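Local atomic coordinates of Glyco_hydro_cc domain-containing protein (Pseudomonas viridiflava, PDB entry 6UAV), a protein that probably cleaves internal beta-1,3-glucosidic linkages in beta-1,3-glucans, acting as an endo-beta-1,3-glucanase of glycoside hydrolase family 128. Residues 59-63 against 64-68; 91-95 against 96-100; 103-106 against 107-110. All coordinates share one frame; numbering follows the deposited sequence.

Interaction 1: residues 59-63 against 64-68; sequences ANLDD and GQLKL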
loop_
_atom_site.group_PDB
_atom_site.type_symbol
_atom_site.label_atom_id
_atom_site.label_comp_id
_atom_site.label_asym_id
_atom_site.label_seq_id
_atom_site.Cartn_x
_atom_site.Cartn_y
_atom_site.Cartn_z
ATOM N N ALA A 59 11.827 -10.857 3.672
ATOM C CA ALA A 59 12.405 -11.431 4.917
ATOM C C ALA A 59 13.763 -10.787 5.247
ATOM O O ALA A 59 14.353 -11.139 6.282
ATOM C CB ALA A 59 12.522 -12.918 4.807
ATOM N N ASN A 60 14.291 -9.911 4.411
ATOM C CA ASN A 60 15.572 -9.191 4.706
ATOM C C ASN A 60 15.228 -8.019 5.625
ATOM O O ASN A 60 14.847 -6.930 5.127
ATOM C CB ASN A 60 16.261 -8.706 3.447
ATOM C CG ASN A 60 17.746 -8.496 3.622
ATOM O OD1 ASN A 60 18.284 -8.628 4.730
ATOM N ND2 ASN A 60 18.407 -8.140 2.528
ATOM N N LEU A 61 15.202 -8.303 6.908
ATOM C CA LEU A 61 14.588 -7.455 7.953
ATOM C C LEU A 61 15.593 -7.344 9.091
ATOM O O LEU A 61 16.071 -8.380 9.543
ATOM C CB LEU A 61 13.355 -8.178 8.476
ATOM C CG LEU A 61 12.762 -7.675 9.789
ATOM C CD1 LEU A 61 12.348 -6.239 9.648
ATOM C CD2 LEU A 61 11.576 -8.524 10.238
ATOM N N ASP A 62 15.877 -6.117 9.494
ATOM C CA ASP A 62 16.696 -5.804 10.682
ATOM C C ASP A 62 15.720 -5.601 11.838
ATOM O O ASP A 62 15.261 -4.479 11.973
ATOM C CB ASP A 62 17.561 -4.591 10.357
ATOM C CG ASP A 62 18.467 -4.232 11.512
ATOM O OD1 ASP A 62 18.197 -4.717 12.677
ATOM O OD2 ASP A 62 19.357 -3.417 11.263
ATOM N N ASP A 63 15.329 -6.693 12.509
ATOM C CA ASP A 63 14.168 -6.713 13.452
ATOM C C ASP A 63 14.455 -5.682 14.549
ATOM O O ASP A 63 13.576 -4.878 14.889
ATOM C CB ASP A 63 13.903 -8.087 14.104
ATOM C CG ASP A 63 13.832 -9.321 13.189
ATOM O OD1 ASP A 63 14.743 -9.497 12.326
ATOM O OD2 ASP A 63 12.883 -10.155 13.388
ATOM N N GLY A 64 15.673 -5.695 15.073
ATOM C CA GLY A 64 16.071 -4.803 16.176
ATOM C C GLY A 64 15.908 -3.345 15.800
ATOM O O GLY A 64 15.265 -2.561 16.540
ATOM N N GLN A 65 16.414 -2.945 14.641
ATOM C CA GLN A 65 16.365 -1.550 14.152
ATOM C C GLN A 65 14.914 -1.108 13.940
ATOM O O GLN A 65 14.541 0.055 14.328
ATOM C CB GLN A 65 17.176 -1.524 12.855
ATOM C CG GLN A 65 17.020 -0.279 12.014
ATOM C CD GLN A 65 18.039 -0.181 10.889
ATOM O OE1 GLN A 65 18.605 0.889 10.648
ATOM N NE2 GLN A 65 18.282 -1.288 10.182
ATOM N N LEU A 66 14.088 -2.019 13.385
ATOM C CA LEU A 66 12.665 -1.678 13.224
ATOM C C LEU A 66 11.975 -1.532 14.567
ATOM O O LEU A 66 11.215 -0.567 14.729
ATOM C CB LEU A 66 11.953 -2.696 12.351
ATOM C CG LEU A 66 10.467 -2.494 12.187
ATOM C CD1 LEU A 66 10.140 -1.130 11.659
ATOM C CD2 LEU A 66 9.880 -3.612 11.365
ATOM N N LYS A 67 12.228 -2.453 15.494
ATOM C CA LYS A 67 11.574 -2.371 16.817
ATOM C C LYS A 67 11.940 -1.066 17.497
ATOM O O LYS A 67 11.069 -0.407 18.086
ATOM C CB LYS A 67 12.000 -3.553 17.691
ATOM C CG LYS A 67 11.328 -4.850 17.305
ATOM C CD LYS A 67 12.041 -6.017 17.961
ATOM C CE LYS A 67 11.517 -7.335 17.442
ATOM N NZ LYS A 67 12.064 -8.469 18.219
ATOM N N LEU A 68 13.211 -0.720 17.440
ATOM C CA LEU A 68 13.751 0.483 18.104
ATOM C C LEU A 68 12.987 1.693 17.531
ATOM O O LEU A 68 12.531 2.578 18.298
ATOM C CB LEU A 68 15.261 0.498 17.810
ATOM C CG LEU A 68 16.114 1.512 18.553
ATOM C CD1 LEU A 68 16.100 1.270 20.054
ATOM C CD2 LEU A 68 17.559 1.441 18.031
HETATM O O HOH W 1 11.090 -9.984 15.336
#
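D62 and Q65 meet where the loop after strand 51-56 turns into helix 63-72, with their side chains crossing at about a right angle. D62 is the N-cap. Its CG stands anti to the backbone N (chi1 -178°), which swings the carboxylate over the first turn, and Q65 N donates to D62 OD1 across 3.2 Å from well above the carboxylate plane. The carboxylate and the Q65 amide are turned 60° from each other; Q65 NE2 comes to 2.6 Å from D62 OD2, but at a poor angle for a hydrogen bond. L66 N bonds to D62 O at 3.1 Å, and K67 N to D63 O at 2.8 Å. On another side, L61 CD1 touches L66 CD2 at 4.0 Å, two leucines that also cross nearly perpendicularly and both pack on V56. K67 runs out extended, its CG 3.3 Å from D63 O, and its NZ takes Q107 as partner. D63 pairs instead with R104, while a water in hydrogen-bonding range of D63 OD2 is only weakly held by K67 NZ. An acid at the N-cap that receives a backbone N-H thus places negative charge at the helix start, where it would probably be favoured by the helix dipole.

Interaction 2: residues 91-95 against 96-100; sequences ANMTP and QAAAQ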
loop_
_atom_site.group_PDB
_atom_site.type_symbol
_atom_site.label_atom_id
_atom_site.label_comp_id
_atom_site.label_asym_id
_atom_site.label_seq_id
_atom_site.Cartn_x
_atom_site.Cartn_y
_atom_site.Cartn_z
ATOM N N ALA A 91 8.716 -9.083 -3.729
ATOM C CA ALA A 91 9.145 -9.808 -2.529
ATOM C C ALA A 91 9.531 -11.247 -2.888
ATOM O O ALA A 91 10.469 -11.800 -2.226
ATOM C CB ALA A 91 8.097 -9.712 -1.443
ATOM N N ASN A 92 8.834 -11.890 -3.844
ATOM C CA ASN A 92 9.253 -13.206 -4.346
ATOM C C ASN A 92 9.374 -14.161 -3.157
ATOM O O ASN A 92 10.438 -14.794 -2.974
ATOM C CB ASN A 92 10.536 -13.068 -5.137
ATOM C CG ASN A 92 10.860 -14.309 -5.919
ATOM O OD1 ASN A 92 9.983 -15.117 -6.199
ATOM N ND2 ASN A 92 12.140 -14.490 -6.208
ATOM N N MET A 93 8.301 -14.330 -2.388
ATOM C CA MET A 93 8.332 -15.238 -1.197
ATOM C C MET A 93 7.314 -16.345 -1.445
ATOM O O MET A 93 6.131 -16.054 -1.658
ATOM C CB MET A 93 8.009 -14.470 0.077
ATOM C CG MET A 93 9.184 -13.544 0.458
ATOM S SD MET A 93 8.803 -12.621 1.917
ATOM C CE MET A 93 9.036 -13.874 3.178
ATOM N N THR A 94 7.739 -17.584 -1.356
ATOM C CA THR A 94 6.782 -18.703 -1.397
ATOM C C THR A 94 5.875 -18.645 -0.184
ATOM O O THR A 94 6.168 -17.981 0.821
ATOM C CB THR A 94 7.511 -20.039 -1.440
ATOM O OG1 THR A 94 8.215 -20.147 -0.199
ATOM C CG2 THR A 94 8.458 -20.162 -2.627
ATOM N N PRO A 95 4.717 -19.334 -0.229
ATOM C CA PRO A 95 3.875 -19.422 0.978
ATOM C C PRO A 95 4.653 -19.894 2.221
ATOM O O PRO A 95 4.457 -19.314 3.316
ATOM C CB PRO A 95 2.765 -20.389 0.517
ATOM C CG PRO A 95 2.624 -20.049 -0.981
ATOM C CD PRO A 95 4.072 -19.882 -1.421
ATOM N N GLN A 96 5.507 -20.891 2.056
ATOM C CA GLN A 96 6.305 -21.378 3.203
ATOM C C GLN A 96 7.257 -20.282 3.679
ATOM O O GLN A 96 7.457 -20.133 4.922
ATOM C CB GLN A 96 7.006 -22.680 2.867
ATOM C CG GLN A 96 6.031 -23.856 2.783
ATOM C CD GLN A 96 5.486 -24.365 4.092
ATOM O OE1 GLN A 96 5.898 -23.916 5.160
ATOM N NE2 GLN A 96 4.540 -25.304 4.024
ATOM N N ALA A 97 7.915 -19.588 2.744
ATOM C CA ALA A 97 8.914 -18.573 3.160
ATOM C C ALA A 97 8.181 -17.503 3.950
ATOM O O ALA A 97 8.674 -17.036 5.014
ATOM C CB ALA A 97 9.675 -18.055 1.969
ATOM N N ALA A 98 6.957 -17.130 3.551
ATOM C CA ALA A 98 6.226 -16.091 4.286
ATOM C C ALA A 98 5.790 -16.635 5.635
ATOM O O ALA A 98 5.855 -15.910 6.642
ATOM C CB ALA A 98 5.081 -15.531 3.458
ATOM N N ALA A 99 5.309 -17.881 5.686
ATOM C CA ALA A 99 4.963 -18.516 6.965
ATOM C C ALA A 99 6.192 -18.499 7.894
ATOM O O ALA A 99 6.009 -18.247 9.071
ATOM C CB ALA A 99 4.415 -19.932 6.762
ATOM N N GLN A 100 7.384 -18.815 7.374
ATOM C CA GLN A 100 8.617 -18.838 8.206
ATOM C C GLN A 100 8.898 -17.437 8.795
ATOM O O GLN A 100 9.322 -17.325 9.987
ATOM C CB GLN A 100 9.804 -19.362 7.384
ATOM C CG GLN A 100 11.137 -19.437 8.135
ATOM C CD GLN A 100 12.115 -20.358 7.426
ATOM O OE1 GLN A 100 11.921 -20.772 6.299
ATOM N NE2 GLN A 100 13.215 -20.693 8.045
#
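T94 is the N-cap of helix 95-112, its hydroxyl capping A97 N; the helix follows strand 78-81 in a (beta/alpha)8 barrel, the TIM-barrel fold. The contact has a packed side and an open one. On the packed side, M93 reaches in from the loop: its chain bends at the last torsion (chi3 77°), which lays the methionine tip against the backbone of the first turn, CE being 3.7 Å from both A97 O and A98 CA, and it touches the methyl of A98 at 4.3 Å from CE to CB. The side chain of A98 continues the apolar surface onto I82 and W135. P95, the first residue of the helix, is buried as well, its ring packed against W135 and A138 of helix 132-146 and against Y129. Lacking an N-H, the proline costs nothing at a position where a helix has no acceptor to offer, and its carbonyl still accepts from A99 N at 2.9 Å. W135 also donates its NE1 to M93 O, holding the loop backbone to the neighbouring helix.

The outer side is looser. Q96 lies exposed, its chain bent at chi2 so that the amide leads away from the loop, and T94 is exposed too. Yet T94 is held twice, first through T94 O, which accepts from A98 N at 3.0 Å, and then through its side chain. With chi1 at 65°, its hydroxyl is tucked between backbone N and carbonyl carbon, and there T94 OG1 accepts from A97 N at 3.0 Å while lying 3.3 Å from A97 CB.

Interaction 3: residues 103-106 against 107-110; sequences PRLE and QISA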
loop_
_atom_site.group_PDB
_atom_site.type_symbol
_atom_site.label_atom_id
_atom_site.label_comp_id
_atom_site.label_asym_id
_atom_site.label_seq_id
_atom_site.Cartn_x
_atom_site.Cartn_y
_atom_site.Cartn_z
ATOM N N PRO A 103 6.173 -15.331 12.286
ATOM C CA PRO A 103 6.292 -15.195 13.755
ATOM C C PRO A 103 7.155 -13.982 14.167
ATOM O O PRO A 103 6.889 -13.393 15.223
ATOM C CB PRO A 103 6.885 -16.537 14.210
ATOM C CG PRO A 103 6.393 -17.527 13.105
ATOM C CD PRO A 103 6.533 -16.698 11.842
ATOM N N ARG A 104 8.196 -13.677 13.409
ATOM C CA ARG A 104 9.036 -12.445 13.615
ATOM C C ARG A 104 8.169 -11.175 13.530
ATOM O O ARG A 104 8.357 -10.257 14.356
ATOM C CB ARG A 104 10.199 -12.448 12.614
ATOM C CG ARG A 104 11.278 -13.461 12.980
ATOM C CD ARG A 104 12.284 -13.603 11.856
ATOM N NE ARG A 104 13.032 -12.412 11.503
ATOM C CZ ARG A 104 13.790 -12.336 10.418
ATOM N NH1 ARG A 104 13.913 -13.429 9.670
ATOM N NH2 ARG A 104 14.481 -11.235 10.132
ATOM N N LEU A 105 7.238 -11.113 12.574
ATOM C CA LEU A 105 6.287 -9.986 12.419
ATOM C C LEU A 105 5.306 -9.987 13.570
ATOM O O LEU A 105 4.991 -8.901 14.090
ATOM C CB LEU A 105 5.603 -10.066 11.055
ATOM C CG LEU A 105 6.573 -10.154 9.877
ATOM C CD1 LEU A 105 5.780 -10.244 8.633
ATOM C CD2 LEU A 105 7.533 -8.952 9.805
ATOM N N GLU A 106 4.772 -11.156 13.943
ATOM C CA GLU A 106 3.860 -11.235 15.096
ATOM C C GLU A 106 4.589 -10.766 16.350
ATOM O O GLU A 106 3.932 -10.181 17.279
ATOM C CB GLU A 106 3.354 -12.684 15.223
ATOM C CG GLU A 106 2.442 -13.074 14.110
ATOM C CD GLU A 106 2.021 -14.524 14.100
ATOM O OE1 GLU A 106 2.813 -15.343 14.567
ATOM O OE2 GLU A 106 0.886 -14.822 13.591
ATOM N N GLN A 107 5.846 -11.142 16.507
ATOM C CA GLN A 107 6.633 -10.716 17.674
ATOM C C GLN A 107 6.727 -9.178 17.646
ATOM O O GLN A 107 6.524 -8.503 18.694
ATOM C CB GLN A 107 8.011 -11.372 17.692
ATOM C CG GLN A 107 8.793 -10.859 18.904
ATOM C CD GLN A 107 10.147 -11.515 19.078
ATOM O OE1 GLN A 107 11.039 -11.385 18.223
ATOM N NE2 GLN A 107 10.307 -12.179 20.211
ATOM N N ILE A 108 7.038 -8.601 16.497
ATOM C CA ILE A 108 7.167 -7.107 16.375
ATOM C C ILE A 108 5.805 -6.479 16.730
ATOM O O ILE A 108 5.763 -5.528 17.519
ATOM C CB ILE A 108 7.664 -6.715 14.981
ATOM C CG1 ILE A 108 9.131 -7.074 14.782
ATOM C CG2 ILE A 108 7.337 -5.242 14.704
ATOM C CD1 ILE A 108 9.527 -7.264 13.315
ATOM N N SER A 109 4.707 -7.083 16.287
ATOM C CA SER A 109 3.349 -6.615 16.661
ATOM C C SER A 109 3.144 -6.673 18.163
ATOM O O SER A 109 2.645 -5.668 18.720
ATOM C CB SER A 109 2.275 -7.388 15.892
ATOM O OG SER A 109 0.987 -7.011 16.345
ATOM N N ALA A 110 3.483 -7.780 18.839
ATOM C CA ALA A 110 3.289 -7.904 20.301
ATOM C C ALA A 110 4.162 -6.901 21.063
ATOM O O ALA A 110 3.665 -6.307 22.015
ATOM C CB ALA A 110 3.613 -9.304 20.734
#
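From P103 to A110, four successive i to i+4 backbone hydrogen bonds run along the later half of helix 95-112, the helix of the beta-alpha-beta unit between strands 78-81 and 115-121. Q107 N binds P103 O at 2.8 Å, and the series ends with A110 N on E106 O at 2.9 Å; in each the donor is tilted by 21-30° from the carbonyl plane. The helix is kinked just here, where the nitrogens of P103 and R104 have no bond to the turn before. On the buried face, I108 has CG1 beside its backbone N (chi1 -72°), which lays the branch back along the helix: I108 CD1 is 3.4 Å from R104 O and 4.4 Å from L105 CD2. These two apolar side chains meet strand 78-81, L105 on V81 and I108 on L79. One turn after P103, Q107 CB rests 3.4 Å from P103 O. The polar ends turn to other partners: E106 splits its carboxylate between Y143 OH and Q153 N, and S109 OG bonds to V114 O and Q153 NE2. The N-H groups of 107-110 are thus met by the carbonyls of 103-106, while side-chain polarity is spent tying the helix to its surroundings.

Interactions 1 and 2 are the same solution used twice: in each, a side chain on the N-cap opens a helix of the barrel after the loop from a strand, on the face where TIM-barrel enzymes carry their active sites. Their centres are about 17 Å apart, and A59 N lies 3.9 Å from M93 SD. Interaction 3 continues the helix begun in interaction 2, with centres about 16 Å apart. It is joined laterally to interaction 1, about 11 Å away between centres, by a salt bridge from R104 NH2 to D63 OD1 (2.8 Å), a probable hydrogen bond between K67 NZ and Q107 OE1 (3.1 Å), and K67 CE packed on I108 CG1. Adjacent helices 63-72 and 95-112 are thereby clamped together.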